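Magnesium-protoporphyrin O-methyltransferase (Synechocystis sp., PDB 4QDJ) catalyses the S-adenosylmethionine-dependent methylation of magnesium-protoporphyrin IX to its 13-monomethyl ester, a step of chlorophyll biosynthesis. Local coordinates at residues Ser75-Leu80 with Pro114-Gln119; Cys67-Gly72 with Ala122-Lys127; Val52-Ala57 with Arg159-Phe164; Lys200-Asn205 with Arg223-Val228. All coordinates share one frame; numbering follows the deposited sequence.

Interaction 1: Ser75-Leu80 with Pro114-Gln119. With SAM (S-adenosylmethionine), chain B.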
# COMPACT_ATOMS: atom_id res chain seq x y z
N SER A 75 3.64 6.82 3.88
CA SER A 75 2.45 7.43 4.49
C SER A 75 1.78 6.52 5.51
O SER A 75 1.23 7.00 6.50
CB SER A 75 1.44 7.81 3.41
OG SER A 75 1.99 8.78 2.52
N LEU A 76 1.82 5.21 5.27
CA LEU A 76 1.29 4.25 6.23
C LEU A 76 2.37 3.70 7.14
O LEU A 76 2.15 3.52 8.34
CB LEU A 76 0.58 3.10 5.51
CG LEU A 76 0.04 2.00 6.43
CD1 LEU A 76 -1.11 2.52 7.28
CD2 LEU A 76 -0.39 0.80 5.62
N SER A 77 3.55 3.43 6.58
CA SER A 77 4.65 2.82 7.33
C SER A 77 5.04 3.61 8.56
O SER A 77 5.26 3.05 9.64
CB SER A 77 5.88 2.64 6.44
OG SER A 77 5.64 1.68 5.43
N ILE A 78 5.15 4.93 8.40
CA ILE A 78 5.59 5.79 9.49
C ILE A 78 4.61 5.82 10.68
O ILE A 78 5.02 5.56 11.81
CB ILE A 78 5.98 7.19 8.98
CG1 ILE A 78 7.20 7.08 8.06
CG2 ILE A 78 6.27 8.13 10.15
CD1 ILE A 78 7.53 8.34 7.30
N PRO A 79 3.31 6.10 10.44
CA PRO A 79 2.41 6.06 11.60
C PRO A 79 2.27 4.69 12.26
O PRO A 79 2.03 4.63 13.46
CB PRO A 79 1.06 6.54 11.03
CG PRO A 79 1.18 6.40 9.56
CD PRO A 79 2.63 6.61 9.24
N LEU A 80 2.42 3.60 11.50
CA LEU A 80 2.40 2.28 12.11
C LEU A 80 3.62 2.08 13.01
O LEU A 80 3.50 1.53 14.11
CB LEU A 80 2.32 1.17 11.06
CG LEU A 80 0.98 1.05 10.33
CD1 LEU A 80 1.01 -0.13 9.36
CD2 LEU A 80 -0.17 0.91 11.32
N PRO A 114 10.62 2.26 10.48
CA PRO A 114 10.39 1.14 9.58
C PRO A 114 11.68 0.81 8.85
O PRO A 114 12.59 1.63 8.81
CB PRO A 114 9.39 1.71 8.56
CG PRO A 114 8.82 2.93 9.19
CD PRO A 114 9.91 3.48 10.06
N THR A 115 11.76 -0.38 8.29
CA THR A 115 12.84 -0.76 7.38
C THR A 115 12.35 -0.61 5.94
O THR A 115 11.28 -1.13 5.62
CB THR A 115 13.25 -2.23 7.61
OG1 THR A 115 13.80 -2.38 8.92
CG2 THR A 115 14.27 -2.67 6.57
N PHE A 116 13.10 0.07 5.09
CA PHE A 116 12.68 0.30 3.71
C PHE A 116 13.60 -0.38 2.70
O PHE A 116 14.82 -0.33 2.82
CB PHE A 116 12.59 1.79 3.41
CG PHE A 116 11.52 2.51 4.19
CD1 PHE A 116 10.18 2.26 3.93
CD2 PHE A 116 11.85 3.45 5.16
CE1 PHE A 116 9.19 2.92 4.64
CE2 PHE A 116 10.87 4.12 5.86
CZ PHE A 116 9.54 3.85 5.60
N MET A 117 12.99 -0.99 1.69
CA MET A 117 13.74 -1.70 0.66
C MET A 117 13.16 -1.40 -0.71
O MET A 117 11.95 -1.27 -0.86
CB MET A 117 13.67 -3.21 0.93
CG MET A 117 14.47 -4.06 -0.04
SD MET A 117 14.49 -5.79 0.45
CE MET A 117 12.77 -6.23 0.24
N THR A 118 14.02 -1.28 -1.72
CA THR A 118 13.56 -1.17 -3.09
C THR A 118 13.39 -2.56 -3.68
O THR A 118 14.38 -3.29 -3.86
CB THR A 118 14.54 -0.37 -3.97
OG1 THR A 118 14.73 0.93 -3.41
CG2 THR A 118 13.99 -0.24 -5.38
N GLN A 119 12.15 -2.94 -3.96
CA GLN A 119 11.85 -4.27 -4.47
C GLN A 119 10.43 -4.35 -5.03
O GLN A 119 9.51 -3.73 -4.51
CB GLN A 119 12.03 -5.31 -3.36
CG GLN A 119 11.87 -6.76 -3.82
CD GLN A 119 12.85 -7.15 -4.90
OE1 GLN A 119 12.64 -6.87 -6.08
NE2 GLN A 119 13.93 -7.81 -4.50
N SAM B . 0.83 2.40 -0.60
CA SAM B . 1.32 3.78 -0.58
C SAM B . 0.31 4.70 0.08
O SAM B . -0.89 4.42 0.07
OXT SAM B . 0.67 5.74 0.63
CB SAM B . 1.70 4.28 -1.98
CG SAM B . 0.60 4.28 -3.04
SD SAM B . 1.17 4.99 -4.61
CE SAM B . -0.40 5.40 -5.42
C5' SAM B . 1.59 3.49 -5.52
C4' SAM B . 2.98 2.98 -5.16
O4' SAM B . 3.06 1.61 -5.50
C3' SAM B . 4.09 3.70 -5.92
O3' SAM B . 5.04 4.18 -4.99
C2' SAM B . 4.72 2.62 -6.77
O2' SAM B . 6.12 2.78 -6.89
C1' SAM B . 4.35 1.36 -6.01
N9 SAM B . 4.33 0.15 -6.84
C8 SAM B . 3.76 -0.02 -8.07
N7 SAM B . 3.98 -1.29 -8.47
C5 SAM B . 4.69 -1.93 -7.51
C6 SAM B . 5.18 -3.22 -7.42
N6 SAM B . 4.97 -4.09 -8.40
N1 SAM B . 5.88 -3.60 -6.29
C2 SAM B . 6.09 -2.69 -5.27
N3 SAM B . 5.61 -1.41 -5.38
C4 SAM B . 4.91 -1.04 -6.48
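Ser77 meets Phe116 and Pro114 where helix 77-82 leans on the start of strand 115-118 and the proline before it. The close packing is confined to a few atoms. Ser77 CB lies 3.8 Å from Phe116 CE1, approaching the ring obliquely, while Pro114 CG rests 3.6 Å from Ser77 O. The Phe116 CA-CB bond does not aim at the helix; a first torsion that sets CG opposite the carbonyl carbon (chi1 -66°) swings the ring end back to it. Ser77 OG also brushes Phe116 CE1, but its hydrogen bond is with Asp68 OD2, outside the two segments.

Beyond these atoms the contact thins. Ile78 N is 4.3 Å from Pro114 CG, and the Ile78 side chain, loosely placed, also packs on Val107 of helix 94-108. Thr115, Met117 and Thr118 are largely exposed, as suits an outermost strand, and only 143 Å² is buried in all.

The ends of the segments diverge to reach different parts of the cofactor: Ser75 CB is 3.6 Å from SAM OXT, whereas Gln119 O is 3.7 Å from SAM C2 on the adenine. Such a pocket, across the carboxy-terminal ends of parallel strands, is typical of the Rossmann-like class I methyltransferase fold.

Interaction 2: Cys67-Gly72 with Ala122-Lys127. With SAM (S-adenosylmethionine), chain B.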
# COMPACT_ATOMS: atom_id res chain seq x y z
N CYS A 67 4.15 -6.05 6.94
CA CYS A 67 4.72 -5.78 5.63
C CYS A 67 3.87 -4.72 4.93
O CYS A 67 2.66 -4.90 4.77
CB CYS A 67 4.77 -7.05 4.79
SG CYS A 67 5.23 -6.81 3.05
N ASP A 68 4.51 -3.62 4.53
CA ASP A 68 3.85 -2.56 3.77
C ASP A 68 4.37 -2.61 2.34
O ASP A 68 5.43 -2.05 2.04
CB ASP A 68 4.13 -1.20 4.42
CG ASP A 68 3.33 -0.06 3.80
OD1 ASP A 68 2.48 -0.32 2.93
OD2 ASP A 68 3.56 1.10 4.21
N ALA A 69 3.64 -3.31 1.48
CA ALA A 69 4.07 -3.56 0.10
C ALA A 69 3.61 -2.45 -0.84
O ALA A 69 2.41 -2.20 -0.98
CB ALA A 69 3.56 -4.91 -0.37
N GLY A 70 4.56 -1.81 -1.51
CA GLY A 70 4.27 -0.63 -2.31
C GLY A 70 4.07 0.56 -1.40
O GLY A 70 3.09 1.30 -1.51
N CYS A 71 5.02 0.76 -0.49
CA CYS A 71 4.87 1.70 0.62
C CYS A 71 4.92 3.17 0.24
O CYS A 71 4.61 4.04 1.06
CB CYS A 71 5.93 1.41 1.69
SG CYS A 71 7.63 1.72 1.15
N GLY A 72 5.31 3.47 -1.00
CA GLY A 72 5.39 4.85 -1.45
C GLY A 72 6.37 5.65 -0.62
O GLY A 72 7.50 5.21 -0.39
N ALA A 122 6.26 -8.65 -5.84
CA ALA A 122 6.18 -10.04 -6.27
C ALA A 122 7.45 -10.82 -5.94
O ALA A 122 7.49 -12.05 -6.07
CB ALA A 122 5.88 -10.12 -7.76
N GLN A 123 8.50 -10.11 -5.52
CA GLN A 123 9.77 -10.75 -5.20
C GLN A 123 10.03 -10.81 -3.69
O GLN A 123 11.07 -11.31 -3.25
CB GLN A 123 10.92 -10.03 -5.90
CG GLN A 123 10.82 -10.05 -7.42
CD GLN A 123 10.84 -11.45 -7.99
OE1 GLN A 123 11.61 -12.30 -7.55
NE2 GLN A 123 9.98 -11.70 -8.97
N LEU A 124 9.08 -10.31 -2.91
CA LEU A 124 9.21 -10.33 -1.45
C LEU A 124 9.18 -11.75 -0.90
O LEU A 124 8.49 -12.62 -1.43
CB LEU A 124 8.10 -9.50 -0.80
CG LEU A 124 8.12 -7.99 -1.04
CD1 LEU A 124 6.87 -7.36 -0.45
CD2 LEU A 124 9.37 -7.37 -0.46
N GLY A 125 9.94 -11.97 0.17
CA GLY A 125 9.95 -13.26 0.84
C GLY A 125 9.66 -13.10 2.32
O GLY A 125 9.29 -12.02 2.77
N GLY A 126 9.84 -14.18 3.07
CA GLY A 126 9.62 -14.15 4.50
C GLY A 126 8.16 -14.25 4.89
O GLY A 126 7.29 -14.44 4.03
N LYS A 127 7.88 -14.13 6.18
CA LYS A 127 6.53 -14.26 6.70
C LYS A 127 6.20 -13.13 7.68
O LYS A 127 7.05 -12.73 8.49
CB LYS A 127 6.34 -15.61 7.39
CG LYS A 127 6.51 -16.82 6.47
CD LYS A 127 5.40 -16.90 5.43
CE LYS A 127 5.52 -18.16 4.59
NZ LYS A 127 6.80 -18.20 3.83
N SAM B . 0.83 2.40 -0.60
CA SAM B . 1.32 3.78 -0.58
C SAM B . 0.31 4.70 0.08
O SAM B . -0.89 4.42 0.07
OXT SAM B . 0.67 5.74 0.63
CB SAM B . 1.70 4.28 -1.98
CG SAM B . 0.60 4.28 -3.04
SD SAM B . 1.17 4.99 -4.61
CE SAM B . -0.40 5.40 -5.42
C5' SAM B . 1.59 3.49 -5.52
C4' SAM B . 2.98 2.98 -5.16
O4' SAM B . 3.06 1.61 -5.50
C3' SAM B . 4.09 3.70 -5.92
O3' SAM B . 5.04 4.18 -4.99
C2' SAM B . 4.72 2.62 -6.77
O2' SAM B . 6.12 2.78 -6.89
C1' SAM B . 4.35 1.36 -6.01
N9 SAM B . 4.33 0.15 -6.84
C8 SAM B . 3.76 -0.02 -8.07
N7 SAM B . 3.98 -1.29 -8.47
C5 SAM B . 4.69 -1.93 -7.51
C6 SAM B . 5.18 -3.22 -7.42
N6 SAM B . 4.97 -4.09 -8.40
N1 SAM B . 5.88 -3.60 -6.29
C2 SAM B . 6.09 -2.69 -5.27
N3 SAM B . 5.61 -1.41 -5.38
C4 SAM B . 4.91 -1.04 -6.48
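Leu124 touches Cys67 and Ala69 through a single methyl, CD1, and this apolar packing is the whole of the contact between the two segments. Leu124 CD1 is 3.9 Å from Cys67 SG and 4.1 Å from Ala69 CB. Cys67 and Ala69 stand two residues apart on strand 65-69, so both project from the same face, and the methyl settles over the pair. The sulfur lies opposite the backbone N of its own residue (chi1 171°), and from there it meets the methyl. Leu155 of helix 142-155 and Met117 also touch Leu124, and the three contact residues are buried.

The glycine-rich SAM-binding motif of the class I methyltransferases begins on the strand's last residues, Asp68 and Ala69, and continues into the loop Gly70-Cys71-Gly72. Its backbone shape is evident from the positive phi of Gly70 (76°) and Gly72 (61°). A beta carbon on Gly72 would come within 2.7 Å of SAM CB, a clash that leaves this position no room for a side chain.

The hydrogen bonds all lead to partners outside the pair of segments. SAM N donates to Gly70 O at 2.7 Å, and Gly72 N is held by Asp91 OD2. Strand 65-69 is paired on one edge with strand 86-91 and on the other with strand 130-133, while Leu124 O accepts a hydrogen bond from His151 NE2.

Interaction 3: Val52-Ala57 with Arg159-Phe164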
# COMPACT_ATOMS: atom_id res chain seq x y z
N VAL A 52 -4.77 2.49 9.98
CA VAL A 52 -4.09 2.67 11.26
C VAL A 52 -5.08 2.45 12.41
O VAL A 52 -4.77 1.76 13.38
CB VAL A 52 -3.43 4.06 11.37
CG1 VAL A 52 -2.89 4.28 12.78
CG2 VAL A 52 -2.32 4.20 10.34
N ALA A 53 -6.27 3.03 12.27
CA ALA A 53 -7.30 2.90 13.31
C ALA A 53 -7.72 1.45 13.54
O ALA A 53 -7.92 1.04 14.69
CB ALA A 53 -8.51 3.76 12.96
N TRP A 54 -7.85 0.68 12.46
CA TRP A 54 -8.17 -0.74 12.57
C TRP A 54 -7.12 -1.45 13.41
O TRP A 54 -7.45 -2.21 14.33
CB TRP A 54 -8.20 -1.40 11.20
CG TRP A 54 -9.47 -1.24 10.42
CD1 TRP A 54 -10.64 -0.70 10.85
CD2 TRP A 54 -9.68 -1.63 9.06
NE1 TRP A 54 -11.57 -0.72 9.84
CE2 TRP A 54 -11.00 -1.29 8.73
CE3 TRP A 54 -8.87 -2.23 8.09
CZ2 TRP A 54 -11.54 -1.53 7.46
CZ3 TRP A 54 -9.40 -2.47 6.83
CH2 TRP A 54 -10.73 -2.12 6.53
N LEU A 55 -5.86 -1.21 13.07
CA LEU A 55 -4.75 -1.93 13.69
C LEU A 55 -4.55 -1.52 15.15
O LEU A 55 -4.23 -2.36 15.99
CB LEU A 55 -3.46 -1.74 12.88
CG LEU A 55 -3.18 -2.80 11.80
CD1 LEU A 55 -4.36 -2.96 10.85
CD2 LEU A 55 -1.91 -2.47 11.02
N VAL A 56 -4.75 -0.24 15.43
CA VAL A 56 -4.68 0.26 16.80
C VAL A 56 -5.80 -0.34 17.65
O VAL A 56 -5.59 -0.71 18.81
CB VAL A 56 -4.76 1.81 16.82
CG1 VAL A 56 -5.09 2.31 18.21
CG2 VAL A 56 -3.45 2.41 16.32
N ALA A 57 -6.99 -0.45 17.06
CA ALA A 57 -8.15 -0.96 17.78
C ALA A 57 -7.99 -2.40 18.25
O ALA A 57 -8.58 -2.81 19.25
CB ALA A 57 -9.41 -0.82 16.92
N ARG A 159 -3.11 -12.07 8.25
CA ARG A 159 -3.95 -11.00 7.73
C ARG A 159 -3.39 -10.29 6.51
O ARG A 159 -2.19 -9.99 6.43
CB ARG A 159 -4.24 -9.99 8.85
CG ARG A 159 -5.00 -8.76 8.40
CD ARG A 159 -5.45 -7.92 9.58
NE ARG A 159 -4.35 -7.55 10.45
CZ ARG A 159 -4.48 -6.81 11.55
NH1 ARG A 159 -5.67 -6.36 11.91
NH2 ARG A 159 -3.41 -6.53 12.29
N LEU A 160 -4.27 -10.02 5.54
CA LEU A 160 -3.93 -9.25 4.36
C LEU A 160 -4.93 -8.11 4.21
O LEU A 160 -6.13 -8.33 4.17
CB LEU A 160 -3.95 -10.15 3.12
CG LEU A 160 -3.67 -9.51 1.76
CD1 LEU A 160 -2.33 -8.79 1.75
CD2 LEU A 160 -3.72 -10.57 0.66
N ILE A 161 -4.42 -6.88 4.13
CA ILE A 161 -5.28 -5.72 3.94
C ILE A 161 -4.98 -5.09 2.58
O ILE A 161 -3.82 -4.83 2.26
CB ILE A 161 -5.07 -4.67 5.05
CG1 ILE A 161 -5.54 -5.24 6.39
CG2 ILE A 161 -5.82 -3.39 4.73
CD1 ILE A 161 -5.12 -4.42 7.59
N LEU A 162 -6.02 -4.88 1.78
CA LEU A 162 -5.87 -4.34 0.43
C LEU A 162 -6.81 -3.16 0.22
O LEU A 162 -7.88 -3.10 0.82
CB LEU A 162 -6.22 -5.40 -0.62
CG LEU A 162 -5.52 -6.75 -0.60
CD1 LEU A 162 -6.15 -7.66 -1.65
CD2 LEU A 162 -4.03 -6.60 -0.85
N SER A 163 -6.41 -2.24 -0.64
CA SER A 163 -7.35 -1.24 -1.14
C SER A 163 -7.27 -1.16 -2.66
O SER A 163 -6.22 -1.41 -3.26
CB SER A 163 -7.12 0.13 -0.50
OG SER A 163 -5.93 0.73 -0.96
N PHE A 164 -8.40 -0.83 -3.28
CA PHE A 164 -8.48 -0.77 -4.73
C PHE A 164 -9.62 0.15 -5.14
O PHE A 164 -10.50 0.44 -4.33
CB PHE A 164 -8.70 -2.17 -5.32
CG PHE A 164 -9.97 -2.84 -4.86
CD1 PHE A 164 -10.02 -3.50 -3.64
CD2 PHE A 164 -11.11 -2.81 -5.65
CE1 PHE A 164 -11.18 -4.12 -3.21
CE2 PHE A 164 -12.28 -3.43 -5.23
CZ PHE A 164 -12.31 -4.08 -4.01
O HOH W 1 -3.36 -4.95 14.76
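Trp54 is the first residue of Val52-Ala57 to reach strand 159-164, bringing the outer rim of its six-membered ring to Ile161. Ile161 CG2 approaches at the ring edge, near its plane, with Trp54 CZ3 4.3 Å away. The same indole forms a cation-pi contact with Arg211, and Trp54 O accepts a hydrogen bond from Arg211 NH1.

Leu55 comes next and bears the closer packing. Its CD1 is 3.7 Å from Ile161 CD1, the two side chains running alongside in opposing senses. That methyl also lies over one face of the Arg159 guanidinium, 3.6 Å above the plane and off centre, and Leu55 CG is 3.8 Å from Arg159 NH2. A bend in the arginine chain (chi3 55°) turns the flat group under the leucine. At its edge, in plane, a water accepts from Arg159 NH2 at 2.9 Å and reaches Leu55 O at 3.0 Å.

Arg159 NH1 forms salt bridges to Asp58 and Glu226, and NE binds Thr130 OG1. A methionine here would probably leave Asp58 without this charged partner and Leu55 without its flat, anchored platform.

The axes of the two short segments approach to 11.9 Å, with N-to-C directions 160° apart, nearly antiparallel, as expected where a helix covers one face of the central sheet in a Rossmann-like three-layer alpha-beta-alpha sandwich.

Interaction 4: Lys200-Asn205 with Arg223-Val228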
# COMPACT_ATOMS: atom_id res chain seq x y z
N LYS A 200 -13.00 -13.13 -4.55
CA LYS A 200 -12.79 -14.47 -5.07
C LYS A 200 -11.32 -14.88 -4.97
O LYS A 200 -11.00 -15.98 -4.54
CB LYS A 200 -13.28 -14.56 -6.52
CG LYS A 200 -13.12 -15.94 -7.16
CD LYS A 200 -13.86 -17.00 -6.37
CE LYS A 200 -13.99 -18.29 -7.16
NZ LYS A 200 -12.67 -18.84 -7.58
N ILE A 201 -10.43 -13.97 -5.37
CA ILE A 201 -9.00 -14.21 -5.30
C ILE A 201 -8.55 -14.43 -3.86
O ILE A 201 -7.76 -15.33 -3.57
CB ILE A 201 -8.20 -13.05 -5.93
CG1 ILE A 201 -8.57 -12.89 -7.40
CG2 ILE A 201 -6.70 -13.27 -5.77
CD1 ILE A 201 -8.22 -11.54 -7.98
N LEU A 202 -9.07 -13.62 -2.95
CA LEU A 202 -8.75 -13.77 -1.53
C LEU A 202 -9.25 -15.11 -1.00
O LEU A 202 -8.55 -15.79 -0.26
CB LEU A 202 -9.34 -12.61 -0.72
CG LEU A 202 -8.62 -11.27 -0.91
CD1 LEU A 202 -9.42 -10.12 -0.31
CD2 LEU A 202 -7.22 -11.32 -0.30
N GLY A 203 -10.47 -15.48 -1.39
CA GLY A 203 -11.04 -16.75 -1.00
C GLY A 203 -10.24 -17.93 -1.52
O GLY A 203 -10.04 -18.92 -0.82
N ASP A 204 -9.77 -17.82 -2.76
CA ASP A 204 -8.96 -18.87 -3.37
C ASP A 204 -7.65 -19.08 -2.62
O ASP A 204 -7.09 -20.17 -2.63
CB ASP A 204 -8.67 -18.55 -4.84
CG ASP A 204 -9.89 -18.69 -5.73
OD1 ASP A 204 -10.86 -19.35 -5.32
OD2 ASP A 204 -9.86 -18.15 -6.86
N ASN A 205 -7.18 -18.03 -1.96
CA ASN A 205 -5.93 -18.09 -1.21
C ASN A 205 -6.13 -18.40 0.27
O ASN A 205 -5.18 -18.36 1.06
CB ASN A 205 -5.13 -16.80 -1.38
CG ASN A 205 -4.45 -16.72 -2.74
OD1 ASN A 205 -3.38 -17.30 -2.95
ND2 ASN A 205 -5.07 -16.01 -3.67
N ARG A 223 -11.76 1.34 -1.98
CA ARG A 223 -12.43 0.30 -1.22
C ARG A 223 -11.38 -0.48 -0.44
O ARG A 223 -10.40 -0.94 -1.02
CB ARG A 223 -13.18 -0.63 -2.18
CG ARG A 223 -13.85 -1.82 -1.52
CD ARG A 223 -15.00 -1.40 -0.61
NE ARG A 223 -15.86 -2.54 -0.31
CZ ARG A 223 -16.46 -2.73 0.86
NH1 ARG A 223 -16.30 -1.86 1.85
NH2 ARG A 223 -17.23 -3.80 1.04
N ILE A 224 -11.59 -0.62 0.87
CA ILE A 224 -10.60 -1.28 1.72
C ILE A 224 -11.15 -2.60 2.26
O ILE A 224 -12.25 -2.64 2.81
CB ILE A 224 -10.22 -0.38 2.92
CG1 ILE A 224 -10.02 1.07 2.46
CG2 ILE A 224 -8.98 -0.91 3.62
CD1 ILE A 224 -9.91 2.06 3.60
N LEU A 225 -10.39 -3.67 2.08
CA LEU A 225 -10.78 -4.98 2.60
C LEU A 225 -9.74 -5.52 3.57
O LEU A 225 -8.55 -5.54 3.25
CB LEU A 225 -10.96 -5.98 1.46
CG LEU A 225 -11.99 -5.65 0.38
CD1 LEU A 225 -12.02 -6.75 -0.67
CD2 LEU A 225 -13.37 -5.45 0.99
N GLU A 226 -10.19 -5.95 4.74
CA GLU A 226 -9.34 -6.70 5.66
C GLU A 226 -9.66 -8.17 5.49
O GLU A 226 -10.80 -8.60 5.67
CB GLU A 226 -9.61 -6.28 7.11
CG GLU A 226 -8.80 -7.07 8.13
CD GLU A 226 -9.20 -6.77 9.56
OE1 GLU A 226 -10.42 -6.66 9.82
OE2 GLU A 226 -8.31 -6.64 10.42
N ALA A 227 -8.65 -8.95 5.11
CA ALA A 227 -8.82 -10.38 4.91
C ALA A 227 -8.03 -11.14 5.97
O ALA A 227 -6.89 -10.80 6.27
CB ALA A 227 -8.37 -10.79 3.52
N VAL A 228 -8.66 -12.16 6.55
CA VAL A 228 -8.02 -12.95 7.60
C VAL A 228 -7.99 -14.43 7.21
O VAL A 228 -8.97 -14.97 6.70
CB VAL A 228 -8.74 -12.76 8.95
CG1 VAL A 228 -8.20 -13.74 9.99
CG2 VAL A 228 -8.58 -11.32 9.44
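The backbones of helix 195-204 and strand 221-229 come nearest at Leu202 and Ala227, whose CA atoms are 7.3 Å apart. This strand is the antiparallel one inserted between strands 159-164 and 207-216, giving the 3-2-1-4-5-7-6 order that marks class I methyltransferases.

Leu202 carries the contact. Its fork straddles the alanine methyl, since CD1 and CD2 each lie 4.0 Å from Ala227 CB; chi1 of -73°, with CG opposite the carbonyl carbon, directs the fork at the sheet. Leu225, two residues back on the same strand face, is looser, its CD1 4.3 Å from Leu202 CD1. Leu160 and Leu162 of strand 159-164 and Ile209 of strand 207-216 also touch Leu202, which thus meets three strands. Glu226 points away, to the opposite face, where it pairs with Arg159 and Arg211.

On the far side of the helix, Lys200 NZ forms a bidentate salt bridge one turn on, 2.9 Å from Asp204 OD1 and 3.0 Å from OD2, on their syn lone pairs. Asn205 N, at the helix end, bonds Ile201 O and Leu202 O only weakly; Asn205 ND2 adds a second donor to Ile201 O at 2.8 Å, 36° out of the carbonyl plane.

In the fold
All four contacts reach one seven-stranded sheet, and the first two also touch the cofactor. Interactions 1 and 2, with centres 10 Å apart, are linked by the probable hydrogen bond of Ser77 OG with Asp68 OD2 (2.5 Å) and by Phe116 CD1 against Cys71 SG at 3.8 Å, so Ser77 and strand 115-118 are held against Asp68-Cys71 beside SAM. Interaction 3 meets interaction 1 through Leu76 CD1 and Val52 CG2 at 3.7 Å; its Ile161 side chain stays about 10 Å from SAM. Interactions 3 and 4 lie on neighbouring strands, bonded at Leu160 O and Ala227 N, 2.8 Å apart. Interaction 4, its centre about 22 Å from that of interaction 1, lies across the chain's centre from it.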